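Local coordinates for 3-oxoacyl-(acyl-carrier protein) synthase II (Thermus thermophilus, PDB 1J3N), which catalyses, as a homodimeric condensing enzyme, the elongation of acyl chains in fatty acid synthesis, probably by decarboxylative condensation with malonyl-ACP, at residues Gly308-Val313 and Pro371-Asp376; Gly296-His301 and Lys325-Ser330. All coordinates share one frame; numbering follows the deposited sequence.

Interaction 1 of 2, residues Gly308-Val313 and Pro371-Asp376; sequences GDRAEV and PELDLD
Val313 meets Leu373 and Leu375 in the apolar half of this contact, a helix flank packed against a loop with no regular structure. CD2 of Leu373 sits 3.7 Å from Val313 CB and touches both of the valine's methyl groups. With CG1 anti to its backbone N (chi1 175°), Val313 also carries that methyl to Leu375 CD1, at 3.7 Å, the two side chains lying alongside and running in opposite senses. Leu373 CD2 reaches back one turn as well, lying 3.9 Å from Arg310 CA.

The polar half is a salt bridge between Arg310, extended from CG to NE, and Glu372. Glu372 OE2 is modelled at the guanidinium edge, 2.7 Å from Arg310 NE, but it stands too close to Arg310 CD, so the details of the bridge are doubtful; as a hydrogen bond it is weak.

The loop between strands 359-360 and 382-383 packs on helix 306-324, from Arg310 and Val313 near its start to Ala324 at its end. Leu375 touches both Ile316 and Ala324, and Lys317 pairs with Asp374; the Asp309 carboxylate is instead hydrogen-bonded to the backbone N of Phe220, Ser304 and Thr305.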
ATOM      1  N   GLY A 308     -18.857  14.735  -6.526  1.00 24.08           N
ATOM      2  CA  GLY A 308     -17.635  14.297  -7.183  1.00 23.90           C
ATOM      3  C   GLY A 308     -17.527  14.662  -8.658  1.00 24.16           C
ATOM      4  O   GLY A 308     -16.546  15.264  -9.081  1.00 21.75           O
ATOM      5  N   ASP A 309     -18.525  14.288  -9.451  1.00 25.33           N
ATOM      6  CA  ASP A 309     -18.508  14.592 -10.881  1.00 28.10           C
ATOM      7  C   ASP A 309     -18.306  16.091 -11.141  1.00 28.06           C
ATOM      8  O   ASP A 309     -17.661  16.473 -12.112  1.00 27.08           O
ATOM      9  CB  ASP A 309     -19.805  14.107 -11.541  1.00 28.39           C
ATOM     10  CG  ASP A 309     -19.806  12.608 -11.804  1.00 32.18           C
ATOM     11  OD1 ASP A 309     -19.097  11.866 -11.080  1.00 28.87           O
ATOM     12  OD2 ASP A 309     -20.525  12.168 -12.727  1.00 28.06           O
ATOM     13  N   ARG A 310     -18.841  16.935 -10.263  1.00 27.24           N
ATOM     14  CA  ARG A 310     -18.702  18.388 -10.407  1.00 26.70           C
ATOM     15  C   ARG A 310     -17.329  18.895  -9.953  1.00 25.57           C
ATOM     16  O   ARG A 310     -16.740  19.786 -10.579  1.00 24.39           O
ATOM     17  CB  ARG A 310     -19.793  19.094  -9.600  1.00 28.18           C
ATOM     18  CG  ARG A 310     -19.677  20.617  -9.575  1.00 30.87           C
ATOM     19  CD  ARG A 310     -20.913  21.236  -8.925  1.00 34.88           C
ATOM     20  NE  ARG A 310     -20.859  22.694  -8.910  1.00 36.56           N
ATOM     21  CZ  ARG A 310     -20.424  23.408  -7.878  1.00 39.58           C
ATOM     22  NH1 ARG A 310     -20.012  22.796  -6.775  1.00 40.73           N
ATOM     23  NH2 ARG A 310     -20.395  24.734  -7.949  1.00 41.03           N
ATOM     24  N   ALA A 311     -16.826  18.335  -8.858  1.00 23.99           N
ATOM     25  CA  ALA A 311     -15.522  18.733  -8.336  1.00 24.65           C
ATOM     26  C   ALA A 311     -14.448  18.503  -9.386  1.00 24.14           C
ATOM     27  O   ALA A 311     -13.503  19.290  -9.504  1.00 23.67           O
ATOM     28  CB  ALA A 311     -15.202  17.943  -7.075  1.00 23.30           C
ATOM     29  N   GLU A 312     -14.593  17.414 -10.139  1.00 24.97           N
ATOM     30  CA  GLU A 312     -13.638  17.075 -11.190  1.00 25.09           C
ATOM     31  C   GLU A 312     -13.695  18.099 -12.323  1.00 26.20           C
ATOM     32  O   GLU A 312     -12.674  18.656 -12.715  1.00 28.19           O
ATOM     33  CB  GLU A 312     -13.915  15.656 -11.725  1.00 24.13           C
ATOM     34  CG  GLU A 312     -13.014  15.232 -12.886  1.00 25.91           C
ATOM     35  CD  GLU A 312     -12.811  13.718 -12.984  1.00 25.61           C
ATOM     36  OE1 GLU A 312     -13.751  12.953 -12.672  1.00 27.46           O
ATOM     37  OE2 GLU A 312     -11.707  13.298 -13.391  1.00 25.02           O
ATOM     38  N   VAL A 313     -14.893  18.353 -12.843  1.00 28.20           N
ATOM     39  CA  VAL A 313     -15.063  19.323 -13.921  1.00 28.02           C
ATOM     40  C   VAL A 313     -14.529  20.701 -13.508  1.00 27.95           C
ATOM     41  O   VAL A 313     -13.808  21.343 -14.267  1.00 30.19           O
ATOM     42  CB  VAL A 313     -16.551  19.436 -14.327  1.00 27.74           C
ATOM     43  CG1 VAL A 313     -16.731  20.546 -15.355  1.00 28.67           C
ATOM     44  CG2 VAL A 313     -17.034  18.101 -14.892  1.00 26.19           C
ATOM     45  N   PRO A 371     -25.916  20.801 -17.773  1.00 38.32           N
ATOM     46  CA  PRO A 371     -25.410  22.034 -18.387  1.00 38.03           C
ATOM     47  C   PRO A 371     -24.350  22.784 -17.580  1.00 38.24           C
ATOM     48  O   PRO A 371     -23.548  23.519 -18.140  1.00 36.56           O
ATOM     49  CB  PRO A 371     -26.679  22.860 -18.591  1.00 38.81           C
ATOM     50  CG  PRO A 371     -27.549  22.420 -17.441  1.00 39.60           C
ATOM     51  CD  PRO A 371     -27.347  20.924 -17.441  1.00 38.18           C
ATOM     52  N   GLU A 372     -24.350  22.604 -16.265  1.00 40.95           N
ATOM     53  CA  GLU A 372     -23.371  23.274 -15.417  1.00 43.00           C
ATOM     54  C   GLU A 372     -21.953  22.770 -15.708  1.00 43.25           C
ATOM     55  O   GLU A 372     -20.970  23.454 -15.418  1.00 42.38           O
ATOM     56  CB  GLU A 372     -23.707  23.043 -13.942  1.00 45.87           C
ATOM     57  CG  GLU A 372     -22.667  23.604 -12.982  1.00 49.15           C
ATOM     58  CD  GLU A 372     -22.902  23.169 -11.550  1.00 52.06           C
ATOM     59  OE1 GLU A 372     -23.697  23.822 -10.838  1.00 52.21           O
ATOM     60  OE2 GLU A 372     -22.292  22.159 -11.141  1.00 53.11           O
ATOM     61  N   LEU A 373     -21.859  21.571 -16.277  1.00 43.34           N
ATOM     62  CA  LEU A 373     -20.573  20.956 -16.613  1.00 43.47           C
ATOM     63  C   LEU A 373     -20.401  20.984 -18.135  1.00 43.35           C
ATOM     64  O   LEU A 373     -20.597  19.973 -18.808  1.00 44.11           O
ATOM     65  CB  LEU A 373     -20.552  19.507 -16.114  1.00 42.89           C
ATOM     66  CG  LEU A 373     -21.066  19.275 -14.686  1.00 41.86           C
ATOM     67  CD1 LEU A 373     -21.157  17.784 -14.406  1.00 41.50           C
ATOM     68  CD2 LEU A 373     -20.142  19.956 -13.691  1.00 42.87           C
ATOM     69  N   ASP A 374     -20.022  22.139 -18.669  1.00 42.45           N
ATOM     70  CA  ASP A 374     -19.871  22.305 -20.113  1.00 42.37           C
ATOM     71  C   ASP A 374     -18.574  21.789 -20.730  1.00 40.82           C
ATOM     72  O   ASP A 374     -17.774  22.562 -21.263  1.00 41.11           O
ATOM     73  CB  ASP A 374     -20.058  23.780 -20.487  1.00 43.77           C
ATOM     74  CG  ASP A 374     -18.999  24.674 -19.871  1.00 44.36           C
ATOM     75  OD1 ASP A 374     -18.842  24.635 -18.632  1.00 44.16           O
ATOM     76  OD2 ASP A 374     -18.329  25.413 -20.625  1.00 45.96           O
ATOM     77  N   LEU A 375     -18.368  20.480 -20.663  1.00 38.48           N
ATOM     78  CA  LEU A 375     -17.183  19.876 -21.249  1.00 35.90           C
ATOM     79  C   LEU A 375     -17.650  18.839 -22.255  1.00 34.75           C
ATOM     80  O   LEU A 375     -18.779  18.355 -22.178  1.00 33.57           O
ATOM     81  CB  LEU A 375     -16.320  19.207 -20.177  1.00 35.20           C
ATOM     82  CG  LEU A 375     -15.604  20.118 -19.175  1.00 36.63           C
ATOM     83  CD1 LEU A 375     -14.778  19.269 -18.215  1.00 33.73           C
ATOM     84  CD2 LEU A 375     -14.704  21.095 -19.920  1.00 36.59           C
ATOM     85  N   ASP A 376     -16.786  18.508 -23.206  1.00 33.38           N
ATOM     86  CA  ASP A 376     -17.121  17.517 -24.218  1.00 31.63           C
ATOM     87  C   ASP A 376     -16.911  16.133 -23.600  1.00 30.63           C
ATOM     88  O   ASP A 376     -15.777  15.678 -23.477  1.00 27.07           O
ATOM     89  CB  ASP A 376     -16.212  17.690 -25.440  1.00 31.63           C
ATOM     90  CG  ASP A 376     -16.593  16.773 -26.582  1.00 30.32           C
ATOM     91  OD1 ASP A 376     -17.342  15.803 -26.348  1.00 30.85           O
ATOM     92  OD2 ASP A 376     -16.135  17.015 -27.715  1.00 33.81           O
TER

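Interaction 2 of 2, residues Gly296-His301 and Lys325-Ser330; sequences GYINAH and KRLMVS
Ile298 and Val329 pair in parallel, strands 297-299 and 328-330 running at 15° to each other with their axes approaching to 4.9 Å. Four backbone bonds zip them together: Met328 N to Gly296 O, Ile298 N to Met328 O, a weak one from Ser330 N to Ile298 O, and Ala300 N to Ser330 O. The second is 3.0 Å from Ile298 N to Met328 O. The strands are the two ends of a right-handed beta-alpha-beta crossover through helix 306-324, in the C-terminal half of a thiolase-type fold.

On the face bearing Tyr297, Met328 and Ser330, the tyrosine leans across to the other strand. Its CG is anti to the backbone N (chi1 176°), and the ring passes obliquely by the Met328 carbonyl, CD1 coming 3.2 Å from Met328 O. Beyond it, Tyr297 OH donates to Ser330 OG at 2.7 Å, the serine oxygen lying in the ring plane at its edge. Met328, its chain bent at chi3, has CE 3.7 Å from Gly296 O.

On the opposite face are Ile298 and Val329, joined by Leu327 and Ala300 from the adjoining ends of the strands. Ile298 CD1 meets Leu327 CD1 at 3.7 Å, while Val329 CG1 touches Ala300 CB at 3.6 Å. Ile316 and Phe320 of helix 306-324 pack on Ile298.

Ser330 OG, buried here, is also hydrogen-bonded to the carbonyl of Pro361. Since it takes the tyrosine proton and has a carbonyl acceptor for its own, the chain would run Tyr297 to Ser330 to Pro361, fixing the phenol's end on one side of the sheet.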
ATOM      1  N   GLY A 296      -5.118  16.428 -25.034  1.00 24.74           N
ATOM      2  CA  GLY A 296      -6.319  16.360 -25.847  1.00 25.04           C
ATOM      3  C   GLY A 296      -7.380  15.420 -25.300  1.00 24.82           C
ATOM      4  O   GLY A 296      -8.527  15.446 -25.747  1.00 25.08           O
ATOM      5  N   TYR A 297      -7.004  14.588 -24.332  1.00 24.10           N
ATOM      6  CA  TYR A 297      -7.939  13.643 -23.722  1.00 25.52           C
ATOM      7  C   TYR A 297      -7.725  13.452 -22.220  1.00 24.29           C
ATOM      8  O   TYR A 297      -6.591  13.446 -21.745  1.00 23.42           O
ATOM      9  CB  TYR A 297      -7.830  12.271 -24.401  1.00 24.79           C
ATOM     10  CG  TYR A 297      -8.693  11.206 -23.758  1.00 25.95           C
ATOM     11  CD1 TYR A 297     -10.064  11.404 -23.596  1.00 25.96           C
ATOM     12  CD2 TYR A 297      -8.147   9.987 -23.333  1.00 25.23           C
ATOM     13  CE1 TYR A 297     -10.875  10.425 -23.038  1.00 26.55           C
ATOM     14  CE2 TYR A 297      -8.956   8.994 -22.765  1.00 26.64           C
ATOM     15  CZ  TYR A 297     -10.320   9.224 -22.627  1.00 27.19           C
ATOM     16  OH  TYR A 297     -11.152   8.254 -22.111  1.00 29.86           O
ATOM     17  N   ILE A 298      -8.827  13.299 -21.486  1.00 24.33           N
ATOM     18  CA  ILE A 298      -8.780  13.063 -20.051  1.00 23.45           C
ATOM     19  C   ILE A 298      -9.720  11.934 -19.684  1.00 23.64           C
ATOM     20  O   ILE A 298     -10.937  12.058 -19.848  1.00 27.27           O
ATOM     21  CB  ILE A 298      -9.219  14.287 -19.220  1.00 23.54           C
ATOM     22  CG1 ILE A 298      -8.288  15.476 -19.470  1.00 23.56           C
ATOM     23  CG2 ILE A 298      -9.201  13.929 -17.741  1.00 21.29           C
ATOM     24  CD1 ILE A 298      -8.609  16.695 -18.605  1.00 25.82           C
ATOM     25  N   ASN A 299      -9.171  10.822 -19.210  1.00 22.22           N
ATOM     26  CA  ASN A 299     -10.031   9.726 -18.788  1.00 24.17           C
ATOM     27  C   ASN A 299     -10.400  10.113 -17.375  1.00 24.34           C
ATOM     28  O   ASN A 299      -9.620   9.927 -16.444  1.00 24.10           O
ATOM     29  CB  ASN A 299      -9.300   8.380 -18.800  1.00 22.61           C
ATOM     30  CG  ASN A 299     -10.217   7.229 -18.431  1.00 24.29           C
ATOM     31  OD1 ASN A 299     -10.466   6.963 -17.251  1.00 25.47           O
ATOM     32  ND2 ASN A 299     -10.749   6.553 -19.442  1.00 22.96           N
ATOM     33  N   ALA A 300     -11.589  10.687 -17.234  1.00 27.03           N
ATOM     34  CA  ALA A 300     -12.072  11.156 -15.950  1.00 26.44           C
ATOM     35  C   ALA A 300     -12.295  10.065 -14.923  1.00 27.74           C
ATOM     36  O   ALA A 300     -12.386   8.883 -15.249  1.00 26.55           O
ATOM     37  CB  ALA A 300     -13.359  11.934 -16.142  1.00 27.05           C
ATOM     38  N   HIS A 301     -12.380  10.495 -13.670  1.00 29.80           N
ATOM     39  CA  HIS A 301     -12.646   9.607 -12.560  1.00 28.53           C
ATOM     40  C   HIS A 301     -14.153   9.366 -12.634  1.00 28.03           C
ATOM     41  O   HIS A 301     -14.624   8.230 -12.521  1.00 26.33           O
ATOM     42  CB  HIS A 301     -12.270  10.295 -11.248  1.00 30.11           C
ATOM     43  CG  HIS A 301     -12.516   9.452 -10.037  1.00 31.66           C
ATOM     44  ND1 HIS A 301     -12.027   8.170  -9.913  1.00 33.55           N
ATOM     45  CD2 HIS A 301     -13.207   9.703  -8.900  1.00 32.81           C
ATOM     46  CE1 HIS A 301     -12.408   7.666  -8.753  1.00 34.03           C
ATOM     47  NE2 HIS A 301     -13.126   8.577  -8.119  1.00 32.74           N
ATOM     48  N   LYS A 325     -12.407  23.703 -22.896  1.00 38.30           N
ATOM     49  CA  LYS A 325     -13.457  23.621 -23.898  1.00 39.79           C
ATOM     50  C   LYS A 325     -13.033  22.844 -25.145  1.00 39.42           C
ATOM     51  O   LYS A 325     -13.878  22.425 -25.943  1.00 40.47           O
ATOM     52  CB  LYS A 325     -13.908  25.041 -24.281  1.00 42.73           C
ATOM     53  CG  LYS A 325     -14.439  25.853 -23.095  1.00 44.71           C
ATOM     54  CD  LYS A 325     -14.791  27.294 -23.467  1.00 45.26           C
ATOM     55  CE  LYS A 325     -13.553  28.095 -23.850  1.00 45.73           C
ATOM     56  NZ  LYS A 325     -13.860  29.532 -24.094  1.00 44.95           N
ATOM     57  N   ARG A 326     -11.731  22.638 -25.307  1.00 36.64           N
ATOM     58  CA  ARG A 326     -11.223  21.919 -26.471  1.00 37.20           C
ATOM     59  C   ARG A 326     -10.848  20.478 -26.118  1.00 35.17           C
ATOM     60  O   ARG A 326     -10.456  19.694 -26.982  1.00 33.42           O
ATOM     61  CB  ARG A 326     -10.007  22.654 -27.044  1.00 39.73           C
ATOM     62  CG  ARG A 326      -9.800  22.437 -28.537  1.00 44.75           C
ATOM     63  CD  ARG A 326      -8.987  23.571 -29.159  1.00 47.35           C
ATOM     64  NE  ARG A 326      -7.624  23.626 -28.640  1.00 52.09           N
ATOM     65  CZ  ARG A 326      -6.711  24.513 -29.025  1.00 52.79           C
ATOM     66  NH1 ARG A 326      -7.013  25.430 -29.934  1.00 54.51           N
ATOM     67  NH2 ARG A 326      -5.492  24.477 -28.505  1.00 54.31           N
ATOM     68  N   LEU A 327     -10.982  20.137 -24.842  1.00 32.51           N
ATOM     69  CA  LEU A 327     -10.655  18.799 -24.365  1.00 32.80           C
ATOM     70  C   LEU A 327     -11.767  17.814 -24.659  1.00 31.51           C
ATOM     71  O   LEU A 327     -12.899  18.200 -24.927  1.00 32.29           O
ATOM     72  CB  LEU A 327     -10.448  18.806 -22.847  1.00 33.23           C
ATOM     73  CG  LEU A 327      -9.241  19.445 -22.169  1.00 34.47           C
ATOM     74  CD1 LEU A 327      -9.528  19.556 -20.679  1.00 34.18           C
ATOM     75  CD2 LEU A 327      -7.994  18.614 -22.423  1.00 31.12           C
ATOM     76  N   MET A 328     -11.426  16.535 -24.607  1.00 31.06           N
ATOM     77  CA  MET A 328     -12.400  15.469 -24.782  1.00 31.27           C
ATOM     78  C   MET A 328     -12.279  14.704 -23.478  1.00 30.32           C
ATOM     79  O   MET A 328     -11.174  14.338 -23.075  1.00 29.03           O
ATOM     80  CB  MET A 328     -12.043  14.553 -25.957  1.00 31.38           C
ATOM     81  CG  MET A 328     -12.351  15.138 -27.322  1.00 32.94           C
ATOM     82  SD  MET A 328     -12.064  13.944 -28.639  1.00 34.77           S
ATOM     83  CE  MET A 328     -10.256  14.016 -28.738  1.00 31.29           C
ATOM     84  N   VAL A 329     -13.403  14.486 -22.808  1.00 30.40           N
ATOM     85  CA  VAL A 329     -13.388  13.784 -21.537  1.00 30.48           C
ATOM     86  C   VAL A 329     -14.411  12.658 -21.570  1.00 31.07           C
ATOM     87  O   VAL A 329     -15.548  12.859 -21.996  1.00 32.25           O
ATOM     88  CB  VAL A 329     -13.740  14.751 -20.365  1.00 30.96           C
ATOM     89  CG1 VAL A 329     -13.501  14.068 -19.023  1.00 30.28           C
ATOM     90  CG2 VAL A 329     -12.913  16.029 -20.465  1.00 28.67           C
ATOM     91  N   SER A 330     -14.009  11.464 -21.150  1.00 29.71           N
ATOM     92  CA  SER A 330     -14.960  10.357 -21.118  1.00 30.16           C
ATOM     93  C   SER A 330     -14.720   9.505 -19.879  1.00 29.13           C
ATOM     94  O   SER A 330     -13.597   9.408 -19.377  1.00 26.15           O
ATOM     95  CB  SER A 330     -14.872   9.504 -22.396  1.00 29.22           C
ATOM     96  OG  SER A 330     -13.828   8.550 -22.346  1.00 29.51           O
TER

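In the fold
Followed from the N terminus, the chain comes late to strand 297-299, climbs helix 306-324 and returns in strand 328-330: a parallel beta-alpha-beta unit whose closure is interaction 2. Interaction 1 closes a longer loop, from the start of that same helix to residues 371-376, reached only after helix 343-357 and strand 359-360. The two cross, because 308-313 falls between the segments of interaction 2 and 371-376 comes after both. Their centres lie 11 Å apart, and they touch directly: Glu312 OE2 probably accepts a hydrogen bond from His301 N, and Asp376 O one from Val329 N. Helix, loop and sheet are thereby joined, with strand 388-394 flanking strand 297-299.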